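Local coordinates for protein STE5 (Saccharomyces cerevisiae, PDB 3FZE) that acts as a scaffold in yeast mating-pheromone signalling, its minimal scaffold domain co-catalysing phosphorylation of the MAP kinase Fus3 by the kinase Ste7, at residues Pro17-Ile22 / Phe51-Phe56; Leu146-Gly151 / Glu163-Ser168. One frame throughout, in Å; residues are numbered along the deposited sequence.

Both contacts pair parallel strands of the same mixed sheet, on opposite sides of the chain's centre. Their centres are about 20 Å apart and their nearest atoms about 7 Å, so they do not touch. Contact 1 is the more buried. It holds the start of strand 19-26 against strand 55-60, inside the sheet, and besides two backbone bonds it has a phenylalanine ring, an asparagine amide and a leucine. Contact 2 adds strand 165-167 to strand 145-150 as the outermost strand on that side. It is only partly buried and rests on a ladder of backbone bonds. Strand 111-117 lies between the two pairs and bonds to 19-22 and 146-150.

Contact 1: residues Pro17-Ile22 / Phe51-Phe56; sequences PDNLAI and FARLQF
The ring of F51 has L20 over one face, while the carbonyl oxygens of P17 and D18 lie at its edge, in plane. L20 CG sits 4.1 Å from the ring centroid, displaced toward the rim, in a CH-pi contact. L20 CD1 comes to 3.6 Å from F51 CE2. The F51 ring also meets F181 edge-to-face. The amide of N19 is the second flat group. Its CG is anti to the backbone N (chi1 -161°), and ND2 donates to R53 O at 2.9 Å. R53 O lies close to the amide plane of N19, while ND2 stands well above the carbonyl plane of R53. Q55 NE2 reaches the same oxygen from the opposite face, so two amides grip it. Water 1 donates to N19 OD1 and accepts from R53 N, which fixes the other end of the N19 amide. These bonds clasp the type I turn F51-L54, which follows helix 35-50 in a beta-alpha-beta unit of the vWA-like fold. Beyond the turn the strands pair in parallel. Q55 N donates to L20 O at 3.1 Å, and I22 N to Q55 O at 2.8 Å. L54 CD1 packs against L20 CB at 3.7 Å and, in the conformer given, nears I22 CG1; L54 and I22 also pack on helix 35-50. The R53 guanidinium lies near D18 O and N19, and its NH2 forms a salt bridge with E109.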
loop_
_atom_site.group_PDB
_atom_site.type_symbol
_atom_site.label_atom_id
_atom_site.label_comp_id
_atom_site.label_asym_id
_atom_site.label_seq_id
_atom_site.Cartn_x
_atom_site.Cartn_y
_atom_site.Cartn_z
ATOM N N PRO A 17 3.530 7.589 13.023
ATOM C CA PRO A 17 4.349 7.959 11.863
ATOM C C PRO A 17 4.078 9.398 11.436
ATOM O O PRO A 17 2.946 9.852 11.557
ATOM C CB PRO A 17 3.870 6.998 10.766
ATOM C CG PRO A 17 2.541 6.494 11.230
ATOM C CD PRO A 17 2.561 6.522 12.722
ATOM N N ASP A 18 5.106 10.090 10.954
ATOM C CA ASP A 18 4.983 11.446 10.417
ATOM C C ASP A 18 4.387 11.442 9.016
ATOM O O ASP A 18 3.866 12.461 8.536
ATOM C CB ASP A 18 6.367 12.096 10.353
ATOM C CG ASP A 18 6.998 12.257 11.728
ATOM O OD1 ASP A 18 6.336 12.832 12.624
ATOM O OD2 ASP A 18 8.150 11.802 11.909
ATOM N N ASN A 19 4.503 10.291 8.361
ATOM C CA ASN A 19 4.069 10.117 6.979
ATOM C C ASN A 19 3.952 8.630 6.652
ATOM O O ASN A 19 4.485 7.774 7.375
ATOM C CB ASN A 19 5.060 10.793 6.012
ATOM C CG ASN A 19 4.458 11.060 4.642
ATOM O OD1 ASN A 19 3.240 11.084 4.491
ATOM N ND2 ASN A 19 5.313 11.273 3.640
ATOM N N LEU A 20 3.238 8.318 5.570
ATOM C CA LEU A 20 3.131 6.950 5.096
ATOM C C LEU A 20 3.535 6.861 3.643
ATOM O O LEU A 20 3.341 7.809 2.869
ATOM C CB LEU A 20 1.691 6.451 5.185
ATOM C CG LEU A 20 1.037 6.420 6.557
ATOM C CD1 LEU A 20 -0.406 5.960 6.422
ATOM C CD2 LEU A 20 1.809 5.504 7.488
ATOM N N ALA A 21 4.065 5.700 3.279
ATOM C CA ALA A 21 4.223 5.304 1.885
ATOM C C ALA A 21 3.351 4.080 1.678
ATOM O O ALA A 21 3.532 3.066 2.353
ATOM C CB ALA A 21 5.670 4.963 1.592
ATOM N N ILE A 22 2.400 4.192 0.754
ATOM C CA ILE A 22 1.461 3.115 0.464
ATOM C C ILE A 22 1.875 2.396 -0.814
ATOM O O ILE A 22 1.881 2.990 -1.888
ATOM C CB ILE A 22 0.019 3.663 0.277
ATOM C CG1 ILE A 22 -0.341 4.668 1.380
ATOM C CG2 ILE A 22 -0.979 2.521 0.238
ATOM C CD1 ILE A 22 -0.537 4.042 2.761
ATOM N N PHE A 51 -2.111 13.150 6.111
ATOM C CA PHE A 51 -0.745 13.074 5.600
ATOM C C PHE A 51 -0.650 13.786 4.255
ATOM O O PHE A 51 -0.783 13.159 3.213
ATOM C CB PHE A 51 -0.335 11.598 5.413
ATOM C CG PHE A 51 -0.365 10.790 6.689
ATOM C CD1 PHE A 51 0.578 11.006 7.685
ATOM C CD2 PHE A 51 -1.332 9.816 6.892
ATOM C CE1 PHE A 51 0.559 10.266 8.862
ATOM C CE2 PHE A 51 -1.350 9.059 8.066
ATOM C CZ PHE A 51 -0.411 9.286 9.048
ATOM N N ALA A 52 -0.418 15.096 4.270
ATOM C CA ALA A 52 -0.357 15.863 3.029
ATOM C C ALA A 52 0.747 15.354 2.091
ATOM O O ALA A 52 0.625 15.425 0.864
ATOM C CB ALA A 52 -0.157 17.344 3.330
ATOM N N ARG A 53 1.829 14.857 2.676
ATOM C CA ARG A 53 2.963 14.361 1.894
ATOM C C ARG A 53 2.875 12.854 1.624
ATOM O O ARG A 53 3.866 12.203 1.294
ATOM C CB ARG A 53 4.275 14.740 2.582
ATOM C CG ARG A 53 4.378 16.257 2.783
ATOM C CD ARG A 53 5.615 16.665 3.550
ATOM N NE ARG A 53 5.501 16.233 4.928
ATOM C CZ ARG A 53 6.082 15.148 5.417
ATOM N NH1 ARG A 53 6.850 14.407 4.631
ATOM N NH2 ARG A 53 5.899 14.816 6.688
ATOM N N LEU A 54 1.676 12.305 1.757
ATOM C CA LEU A 54 1.441 10.889 1.467
ATOM C C LEU A 54 2.102 10.431 0.161
ATOM O O LEU A 54 1.898 11.045 -0.884
ATOM C CB LEU A 54 -0.060 10.625 1.367
ATOM C CG LEU A 54 -0.496 9.170 1.273
ATOM C CD1 LEU A 54 -0.054 8.363 2.493
ATOM C CD2 LEU A 54 -2.013 9.106 1.084
ATOM N N GLN A 55 2.864 9.337 0.232
ATOM C CA GLN A 55 3.518 8.743 -0.936
ATOM C C GLN A 55 2.852 7.427 -1.296
ATOM O O GLN A 55 2.291 6.749 -0.432
ATOM C CB GLN A 55 4.995 8.469 -0.644
ATOM C CG GLN A 55 5.766 9.703 -0.203
ATOM C CD GLN A 55 5.947 10.664 -1.350
ATOM O OE1 GLN A 55 6.558 10.324 -2.365
ATOM N NE2 GLN A 55 5.408 11.864 -1.211
ATOM N N PHE A 56 2.922 7.059 -2.572
ATOM C CA PHE A 56 2.338 5.809 -3.022
ATOM C C PHE A 56 3.210 5.190 -4.100
ATOM O O PHE A 56 4.056 5.853 -4.700
ATOM C CB PHE A 56 0.943 6.026 -3.606
ATOM C CG PHE A 56 0.954 6.634 -4.983
ATOM C CD1 PHE A 56 0.843 5.829 -6.109
ATOM C CD2 PHE A 56 1.125 8.000 -5.151
ATOM C CE1 PHE A 56 0.874 6.382 -7.387
ATOM C CE2 PHE A 56 1.160 8.568 -6.419
ATOM C CZ PHE A 56 1.037 7.756 -7.537
HETATM O O HOH W 1 2.317 13.707 5.334
#

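Contact 2: residues Leu146-Gly151 / Glu163-Ser168; sequences LKIKVG and ELVEAS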
loop_
_atom_site.group_PDB
_atom_site.type_symbol
_atom_site.label_atom_id
_atom_site.label_comp_id
_atom_site.label_asym_id
_atom_site.label_seq_id
_atom_site.Cartn_x
_atom_site.Cartn_y
_atom_site.Cartn_z
ATOM N N LEU A 146 4.283 -2.787 7.381
ATOM C CA LEU A 146 3.137 -3.688 7.350
ATOM C C LEU A 146 2.979 -4.366 5.987
ATOM O O LEU A 146 2.998 -3.708 4.955
ATOM C CB LEU A 146 1.890 -2.895 7.756
ATOM C CG LEU A 146 0.461 -3.291 7.415
ATOM C CD1 LEU A 146 -0.501 -2.508 8.300
ATOM C CD2 LEU A 146 0.203 -2.997 5.960
ATOM N N LYS A 147 2.833 -5.687 5.995
ATOM C CA LYS A 147 2.712 -6.463 4.765
ATOM C C LYS A 147 1.407 -7.241 4.778
ATOM O O LYS A 147 1.197 -8.097 5.642
ATOM C CB LYS A 147 3.890 -7.423 4.622
ATOM C CG LYS A 147 5.236 -6.733 4.517
ATOM C CD LYS A 147 6.371 -7.741 4.501
ATOM C CE LYS A 147 7.718 -7.046 4.568
ATOM N NZ LYS A 147 8.836 -8.009 4.808
ATOM N N ILE A 148 0.529 -6.940 3.828
ATOM C CA ILE A 148 -0.810 -7.517 3.829
ATOM C C ILE A 148 -1.183 -8.176 2.507
ATOM O O ILE A 148 -1.052 -7.586 1.429
ATOM C CB ILE A 148 -1.900 -6.478 4.182
ATOM C CG1 ILE A 148 -1.611 -5.815 5.532
ATOM C CG2 ILE A 148 -3.275 -7.140 4.202
ATOM C CD1 ILE A 148 -2.566 -4.665 5.858
ATOM N N LYS A 149 -1.660 -9.408 2.604
ATOM C CA LYS A 149 -2.103 -10.151 1.440
ATOM C C LYS A 149 -3.627 -10.124 1.385
ATOM O O LYS A 149 -4.302 -10.595 2.302
ATOM C CB LYS A 149 -1.588 -11.590 1.511
ATOM C CG LYS A 149 -1.451 -12.278 0.166
ATOM C CD LYS A 149 -2.797 -12.457 -0.498
ATOM C CE LYS A 149 -2.677 -13.257 -1.780
ATOM N NZ LYS A 149 -4.022 -13.551 -2.321
ATOM N N VAL A 150 -4.163 -9.553 0.312
ATOM C CA VAL A 150 -5.602 -9.560 0.088
ATOM C C VAL A 150 -5.994 -10.848 -0.640
ATOM O O VAL A 150 -5.481 -11.145 -1.718
ATOM C CB VAL A 150 -6.051 -8.324 -0.703
ATOM C CG1 VAL A 150 -7.506 -8.459 -1.111
ATOM C CG2 VAL A 150 -5.817 -7.064 0.125
ATOM N N GLY A 151 -6.889 -11.615 -0.030
ATOM C CA GLY A 151 -7.257 -12.929 -0.532
ATOM C C GLY A 151 -6.594 -14.004 0.308
ATOM O O GLY A 151 -5.367 -14.115 0.331
ATOM N N GLU A 163 6.008 -11.484 9.541
ATOM C CA GLU A 163 4.668 -11.180 10.018
ATOM C C GLU A 163 3.724 -10.806 8.879
ATOM O O GLU A 163 3.194 -9.696 8.833
ATOM C CB GLU A 163 4.728 -10.070 11.066
ATOM C CG GLU A 163 5.289 -10.541 12.400
ATOM C CD GLU A 163 6.187 -9.514 13.058
ATOM O OE1 GLU A 163 6.896 -8.788 12.330
ATOM O OE2 GLU A 163 6.194 -9.441 14.305
ATOM N N LEU A 164 3.529 -11.746 7.958
ATOM C CA LEU A 164 2.552 -11.587 6.892
ATOM C C LEU A 164 1.149 -11.507 7.493
ATOM O O LEU A 164 0.840 -12.201 8.460
ATOM C CB LEU A 164 2.647 -12.762 5.909
ATOM C CG LEU A 164 1.577 -12.819 4.809
ATOM C CD1 LEU A 164 1.733 -11.660 3.831
ATOM C CD2 LEU A 164 1.639 -14.153 4.079
ATOM N N VAL A 165 0.306 -10.652 6.926
ATOM C CA VAL A 165 -1.062 -10.499 7.394
ATOM C C VAL A 165 -2.024 -10.760 6.246
ATOM O O VAL A 165 -1.825 -10.251 5.146
ATOM C CB VAL A 165 -1.308 -9.074 7.938
ATOM C CG1 VAL A 165 -2.789 -8.849 8.204
ATOM C CG2 VAL A 165 -0.490 -8.843 9.204
ATOM N N GLU A 166 -3.062 -11.551 6.499
ATOM C CA GLU A 166 -4.033 -11.876 5.453
ATOM C C GLU A 166 -5.369 -11.184 5.676
ATOM O O GLU A 166 -5.837 -11.060 6.807
ATOM C CB GLU A 166 -4.240 -13.388 5.340
ATOM C CG GLU A 166 -3.084 -14.126 4.683
ATOM C CD GLU A 166 -3.258 -15.634 4.720
ATOM O OE1 GLU A 166 -4.370 -16.119 4.413
ATOM O OE2 GLU A 166 -2.281 -16.336 5.055
ATOM N N ALA A 167 -5.992 -10.739 4.591
ATOM C CA ALA A 167 -7.262 -10.037 4.692
ATOM C C ALA A 167 -8.214 -10.450 3.579
ATOM O O ALA A 167 -7.784 -10.893 2.516
ATOM C CB ALA A 167 -7.037 -8.541 4.664
ATOM N N SER A 168 -9.509 -10.277 3.823
ATOM C CA SER A 168 -10.533 -10.782 2.915
ATOM C C SER A 168 -10.700 -9.947 1.647
ATOM O O SER A 168 -10.967 -10.488 0.573
ATOM C CB SER A 168 -11.876 -10.882 3.640
ATOM O OG SER A 168 -12.315 -9.602 4.046
HETATM O O HOH W 2 4.247 -7.150 8.191
#
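This contact forms one border of the central sheet of the alpha/beta/alpha, vWA-like domain: strand 165-167 pairs in parallel with strand 145-150. I148 pairs with V165, K149 with E166 and V150 with A167. V165 N donates to K147 O, and V165 O accepts from K149 N at 2.7 Å. A167 N then donates to K149 O, and A167 O accepts from G151 N at 2.8 Å. In all four the donor lies nearly along the C=O axis, although the first is more bent at its hydrogen (142°). Ahead of the ladder, water 2 accepts from K147 N and donates to E163 O, joining the backbones where they diverge.

On one face, I148 and V165 run alongside each other, with I148 CG1 at 4.1 Å from V165 CB. I148 CG2, anti to the backbone N, touches A167 CB at 4.0 Å. Helix 170-180 packs on I148, V150 and A167, and helix 2-14 on V165 and A167. On the other face, L164 CD1 meets K149 CB at 4.1 Å. The K149 chain bends at chi2. In the conformer described, its NZ donates to V150 O at 2.9 Å and to G151 O at 3.0 Å, bridging two successive carbonyls at the strand end. G151 has backbone angles (phi 104°, psi 115°) at which a CB would press on the preceding carbonyl oxygen. E166, beside K149, reaches out of the pair: its OE1 accepts from L153 N. A parallel edge strand with helices 2-14 and 170-180 over one face, and loop residues M121 and L128 against K149 on the other, fits the alpha/beta/alpha, vWA-like fold of this domain.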